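SAS-6 (Leishmania major, PDB 4CKM) probably self-assembles through this N-terminal head domain and a coiled coil into the centre of the ninefold cartwheel of basal bodies and centrioles. Local coordinates at residues 63-68 with 124-129; 119-124 with 167-172. One frame throughout, in Å; residues are numbered along the deposited sequence.

Contact 1: 63-68 with 124-129; sequences VYVRTG and GMLRDI
Leu126 of helix 117-130 meets Val63 and Val65 of strand 57-70, and the contact is wholly apolar. One methyl does the work on the helix side. Leu126 CD1 lies 4.1 Å from Val63 CG2 and 4.2 Å from Val65 CG2. Both valines point from the strand toward the helix, two residues apart on the same face. Tyr64, between them, points away. Each valine crosses the leucine at a slant, and the distances are those of ordinary methyl packing. The two valines offer their CG2 methyls through different rotations. In Val63, CG2 is anti to the backbone N. In Val65, CG2 stands beside the backbone N and CG1 takes the anti place (chi1 178°). The nearest CA atoms, those of Val63 and Leu126, are 8.3 Å apart; the backbones stay apart and side-chain methyls make the contact.

This is the SAS-6 head domain, a member of the XRCC4 N-terminal clan; here helix 117-130 packs against the sheet. Val63 also packs on Leu41 and Leu83 of the neighbouring strands. Leu126 also touches Leu41 and, on strand 136-142, Leu138, so it meets three strands. All three residues of the contact are buried.

Between the two segments there are no polar bonds; the strand is bonded to its neighbours 39-50 and 76-85. Tyr64 OH receives a bond from Arg66 NH1 at 3.2 Å. That bond is bent (138° at the hydrogen), and the hydroxyl sits 30° out of the guanidinium plane. On the helix, Asp128 N and Ile129 N bond to Gly124 O and Met125 O, the i to i-4 pattern.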
loop_
_atom_site.group_PDB
_atom_site.type_symbol
_atom_site.label_atom_id
_atom_site.label_comp_id
_atom_site.label_asym_id
_atom_site.label_seq_id
_atom_site.Cartn_x
_atom_site.Cartn_y
_atom_site.Cartn_z
ATOM N N VAL A 63 14.930 12.587 -12.367
ATOM C CA VAL A 63 13.790 11.834 -12.757
ATOM C C VAL A 63 13.271 12.376 -14.068
ATOM O O VAL A 63 13.243 13.597 -14.278
ATOM C CB VAL A 63 12.703 11.846 -11.673
ATOM C CG1 VAL A 63 12.055 13.206 -11.556
ATOM C CG2 VAL A 63 11.647 10.806 -11.990
ATOM N N TYR A 64 12.836 11.459 -14.931
ATOM C CA TYR A 64 12.529 11.779 -16.315
ATOM C C TYR A 64 11.328 10.957 -16.767
ATOM O O TYR A 64 11.309 9.736 -16.645
ATOM C CB TYR A 64 13.775 11.465 -17.153
ATOM C CG TYR A 64 13.689 11.690 -18.653
ATOM C CD1 TYR A 64 13.898 12.955 -19.207
ATOM C CD2 TYR A 64 13.462 10.630 -19.521
ATOM C CE1 TYR A 64 13.850 13.157 -20.575
ATOM C CE2 TYR A 64 13.417 10.821 -20.893
ATOM C CZ TYR A 64 13.609 12.081 -21.408
ATOM O OH TYR A 64 13.555 12.261 -22.755
ATOM N N VAL A 65 10.298 11.630 -17.240
ATOM C CA VAL A 65 9.104 10.959 -17.709
ATOM C C VAL A 65 8.855 11.420 -19.140
ATOM O O VAL A 65 8.774 12.625 -19.404
ATOM C CB VAL A 65 7.866 11.274 -16.830
ATOM C CG1 VAL A 65 6.623 10.595 -17.383
ATOM C CG2 VAL A 65 8.081 10.851 -15.388
ATOM N N ARG A 66 8.740 10.455 -20.050
ATOM C CA ARG A 66 8.498 10.729 -21.473
ATOM C C ARG A 66 7.429 9.789 -22.041
ATOM O O ARG A 66 7.381 8.609 -21.678
ATOM C CB ARG A 66 9.794 10.555 -22.268
ATOM C CG ARG A 66 9.692 10.944 -23.738
ATOM C CD ARG A 66 11.032 10.790 -24.454
ATOM N NE ARG A 66 11.414 9.385 -24.660
ATOM C CZ ARG A 66 12.669 8.927 -24.795
ATOM N NH1 ARG A 66 13.721 9.744 -24.731
ATOM N NH2 ARG A 66 12.881 7.627 -24.983
ATOM N N THR A 67 6.563 10.331 -22.898
ATOM C CA THR A 67 5.618 9.535 -23.680
ATOM C C THR A 67 6.124 9.432 -25.100
ATOM O O THR A 67 6.677 10.389 -25.628
ATOM C CB THR A 67 4.217 10.169 -23.749
ATOM O OG1 THR A 67 4.294 11.443 -24.401
ATOM C CG2 THR A 67 3.638 10.350 -22.354
ATOM N N GLY A 68 5.929 8.270 -25.715
ATOM C CA GLY A 68 6.272 8.075 -27.124
ATOM C C GLY A 68 5.620 6.839 -27.725
ATOM O O GLY A 68 4.487 6.474 -27.373
ATOM N N GLY A 124 2.464 15.072 -11.817
ATOM C CA GLY A 124 1.966 16.011 -10.833
ATOM C C GLY A 124 2.577 15.742 -9.467
ATOM O O GLY A 124 3.069 16.657 -8.818
ATOM N N MET A 125 2.571 14.475 -9.057
ATOM C CA MET A 125 3.176 14.072 -7.815
ATOM C C MET A 125 4.665 14.334 -7.793
ATOM O O MET A 125 5.193 14.859 -6.814
ATOM C CB MET A 125 2.950 12.586 -7.556
ATOM C CG MET A 125 1.504 12.211 -7.330
ATOM S SD MET A 125 1.297 10.598 -6.523
ATOM C CE MET A 125 2.015 9.541 -7.764
ATOM N N LEU A 126 5.362 13.940 -8.847
ATOM C CA LEU A 126 6.808 14.033 -8.810
ATOM C C LEU A 126 7.232 15.489 -8.821
ATOM O O LEU A 126 8.150 15.865 -8.098
ATOM C CB LEU A 126 7.453 13.271 -9.957
ATOM C CG LEU A 126 7.279 11.758 -9.907
ATOM C CD1 LEU A 126 7.659 11.107 -11.222
ATOM C CD2 LEU A 126 8.117 11.162 -8.802
ATOM N N ARG A 127 6.536 16.305 -9.607
ATOM C CA ARG A 127 6.857 17.729 -9.712
ATOM C C ARG A 127 6.622 18.438 -8.378
ATOM O O ARG A 127 7.401 19.295 -8.000
ATOM C CB ARG A 127 6.074 18.390 -10.864
ATOM C CG ARG A 127 6.004 19.909 -10.820
ATOM C CD ARG A 127 6.114 20.581 -12.187
ATOM N NE ARG A 127 5.204 20.033 -13.198
ATOM C CZ ARG A 127 5.565 19.597 -14.407
ATOM N NH1 ARG A 127 6.838 19.631 -14.813
ATOM N NH2 ARG A 127 4.637 19.131 -15.230
ATOM N N ASP A 128 5.571 18.072 -7.658
ATOM C CA ASP A 128 5.333 18.669 -6.354
ATOM C C ASP A 128 6.410 18.298 -5.338
ATOM O O ASP A 128 6.826 19.109 -4.522
ATOM C CB ASP A 128 3.941 18.312 -5.848
ATOM C CG ASP A 128 2.835 18.918 -6.719
ATOM O OD1 ASP A 128 3.094 19.932 -7.411
ATOM O OD2 ASP A 128 1.701 18.380 -6.725
ATOM N N ILE A 129 6.898 17.077 -5.416
ATOM C CA ILE A 129 7.979 16.663 -4.551
ATOM C C ILE A 129 9.268 17.418 -4.893
ATOM O O ILE A 129 9.998 17.847 -4.008
ATOM C CB ILE A 129 8.188 15.150 -4.643
ATOM C CG1 ILE A 129 6.979 14.432 -4.065
ATOM C CG2 ILE A 129 9.455 14.733 -3.913
ATOM C CD1 ILE A 129 6.970 12.947 -4.343
#

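Contact 2: 119-124 with 167-172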
loop_
_atom_site.group_PDB
_atom_site.type_symbol
_atom_site.label_atom_id
_atom_site.label_comp_id
_atom_site.label_asym_id
_atom_site.label_seq_id
_atom_site.Cartn_x
_atom_site.Cartn_y
_atom_site.Cartn_z
ATOM N N PRO A 119 0.563 9.052 -16.857
ATOM C CA PRO A 119 1.801 9.811 -16.728
ATOM C C PRO A 119 1.586 11.227 -16.237
ATOM O O PRO A 119 2.435 11.751 -15.542
ATOM C CB PRO A 119 2.380 9.805 -18.148
ATOM C CG PRO A 119 1.207 9.569 -19.036
ATOM C CD PRO A 119 0.287 8.680 -18.256
ATOM N N ARG A 120 0.461 11.837 -16.558
ATOM C CA ARG A 120 0.162 13.167 -16.018
ATOM C C ARG A 120 0.031 13.174 -14.487
ATOM O O ARG A 120 0.530 14.076 -13.804
ATOM C CB ARG A 120 -1.116 13.719 -16.639
ATOM C CG ARG A 120 -0.900 14.480 -17.939
ATOM C CD ARG A 120 -1.203 13.676 -19.190
ATOM N NE ARG A 120 -0.578 14.275 -20.376
ATOM C CZ ARG A 120 -0.199 13.605 -21.467
ATOM N NH1 ARG A 120 -0.385 12.288 -21.566
ATOM N NH2 ARG A 120 0.382 14.255 -22.469
ATOM N N TYR A 121 -0.653 12.169 -13.968
ATOM C CA TYR A 121 -0.853 12.008 -12.542
ATOM C C TYR A 121 0.491 11.807 -11.868
ATOM O O TYR A 121 0.804 12.414 -10.851
ATOM C CB TYR A 121 -1.821 10.831 -12.299
ATOM C CG TYR A 121 -1.631 10.012 -11.028
ATOM C CD1 TYR A 121 -1.797 10.591 -9.767
ATOM C CD2 TYR A 121 -1.337 8.628 -11.089
ATOM C CE1 TYR A 121 -1.651 9.833 -8.606
ATOM C CE2 TYR A 121 -1.179 7.871 -9.937
ATOM C CZ TYR A 121 -1.346 8.478 -8.700
ATOM O OH TYR A 121 -1.214 7.764 -7.546
ATOM N N LEU A 122 1.312 10.974 -12.469
ATOM C CA LEU A 122 2.585 10.654 -11.894
ATOM C C LEU A 122 3.437 11.909 -11.851
ATOM O O LEU A 122 4.067 12.219 -10.837
ATOM C CB LEU A 122 3.260 9.593 -12.743
ATOM C CG LEU A 122 4.486 8.928 -12.151
ATOM C CD1 LEU A 122 4.125 8.187 -10.869
ATOM C CD2 LEU A 122 5.058 7.991 -13.191
ATOM N N VAL A 123 3.440 12.634 -12.959
ATOM C CA VAL A 123 4.206 13.867 -13.066
ATOM C C VAL A 123 3.763 14.938 -12.039
ATOM O O VAL A 123 4.595 15.623 -11.458
ATOM C CB VAL A 123 4.164 14.391 -14.520
ATOM C CG1 VAL A 123 4.599 15.842 -14.633
ATOM C CG2 VAL A 123 5.055 13.515 -15.392
ATOM N N GLY A 124 2.464 15.072 -11.817
ATOM C CA GLY A 124 1.966 16.011 -10.833
ATOM C C GLY A 124 2.577 15.742 -9.467
ATOM O O GLY A 124 3.069 16.657 -8.818
ATOM N N GLU A 167 1.782 3.916 1.420
ATOM C CA GLU A 167 2.270 3.844 0.070
ATOM C C GLU A 167 1.144 4.192 -0.919
ATOM O O GLU A 167 0.085 3.589 -0.884
ATOM C CB GLU A 167 2.796 2.456 -0.189
ATOM C CG GLU A 167 3.333 2.293 -1.581
ATOM C CD GLU A 167 3.603 0.853 -1.886
ATOM O OE1 GLU A 167 4.579 0.307 -1.331
ATOM O OE2 GLU A 167 2.821 0.278 -2.673
ATOM N N HIS A 168 1.374 5.201 -1.757
ATOM C CA HIS A 168 0.440 5.589 -2.798
ATOM C C HIS A 168 0.652 4.766 -4.036
ATOM O O HIS A 168 -0.302 4.292 -4.601
ATOM C CB HIS A 168 0.538 7.086 -3.127
ATOM C CG HIS A 168 -0.219 7.931 -2.162
ATOM N ND1 HIS A 168 -1.404 8.545 -2.485
ATOM C CD2 HIS A 168 -0.007 8.183 -0.847
ATOM C CE1 HIS A 168 -1.878 9.170 -1.423
ATOM N NE2 HIS A 168 -1.050 8.965 -0.414
ATOM N N ILE A 169 1.897 4.572 -4.452
ATOM C CA ILE A 169 2.164 3.724 -5.616
ATOM C C ILE A 169 3.579 3.207 -5.549
ATOM O O ILE A 169 4.429 3.809 -4.895
ATOM C CB ILE A 169 1.878 4.491 -6.921
ATOM C CG1 ILE A 169 1.923 3.572 -8.149
ATOM C CG2 ILE A 169 2.820 5.670 -7.112
ATOM C CD1 ILE A 169 1.489 4.306 -9.403
ATOM N N SER A 170 3.786 2.033 -6.134
ATOM C CA SER A 170 5.103 1.417 -6.325
ATOM C C SER A 170 5.262 1.098 -7.789
ATOM O O SER A 170 4.289 0.681 -8.418
ATOM C CB SER A 170 5.204 0.088 -5.614
ATOM O OG SER A 170 4.697 0.201 -4.331
ATOM N N LEU A 171 6.476 1.249 -8.301
ATOM C CA LEU A 171 6.797 0.974 -9.682
ATOM C C LEU A 171 8.132 0.288 -9.691
ATOM O O LEU A 171 9.047 0.687 -8.944
ATOM C CB LEU A 171 6.942 2.258 -10.476
ATOM C CG LEU A 171 5.717 3.151 -10.522
ATOM C CD1 LEU A 171 6.080 4.462 -11.201
ATOM C CD2 LEU A 171 4.558 2.470 -11.246
ATOM N N VAL A 172 8.242 -0.745 -10.520
ATOM C CA VAL A 172 9.476 -1.477 -10.669
ATOM C C VAL A 172 10.202 -0.893 -11.842
ATOM O O VAL A 172 9.622 -0.732 -12.912
ATOM C CB VAL A 172 9.237 -2.982 -10.910
ATOM C CG1 VAL A 172 10.561 -3.701 -11.183
ATOM C CG2 VAL A 172 8.571 -3.583 -9.688
HETATM O O HOH W 1 -2.644 8.767 -5.030
#
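Leu122 and Leu171 meet through different first torsions. Leu122 has CG anti to its backbone N (chi1 -168°), which swings its end toward strand 165-175. Leu171 has CG anti to its carbonyl carbon (chi1 -60°). The two side chains reach each other tip to tip, with Leu122 CD2 4.2 Å from Leu171 CD1. In the SAS-6 head domain this joins the helix packed on the sheet to the sheet's last strand in the chain. Leu122 also touches Val81 on strand 76-85.

Next to Leu122 on the helix, Tyr121 meets Ile169 in a second apolar pair. Both are buried, and each starts out from its backbone toward the other segment. Ile169 CD1 approaches the tyrosine ring obliquely, 4.5 Å from Tyr121 CE2. The pair lies beside the second subunit. There Phe163 of that subunit stacks with Tyr121, and Lys164 of the same subunit packs on Tyr121 and Ile169 and gives a hydrogen bond to His168 O.

The polar link between helix and strand is made by water. His168 is buried, and its NE2 is hydrogen-bonded to Glu159 OE1, while its ring meets that of Tyr136. Both ring nitrogens therefore have partners, which should fix the ring's rotation. The water lies at the ring edge, in the imidazole plane, 2.8 Å from His168 ND1 and 3.1 Å from Tyr121 OH.

From the N terminus, strand 57-70 comes first, then helix 117-130, then strand 165-175. Contact 1 closes the loop from 63-68 to 124-129, a span holding two more strands and helix 102-109. Contact 2 closes the loop from 119-124 to 167-172, over strands 136-142 and 152-160. The two loops cross rather than nest, because contact 2 opens at 119-124, before contact 1 closes at 124-129, and closes later. Gly124 belongs to both. The one helix thus ties an early and a late strand of the same sheet. The contact centres are 8 Å apart. They also touch directly: Val65 CG1 lies 3.9 Å from Val123 CG2, and Met125 CE 4.0 Å from Ile169 CG2.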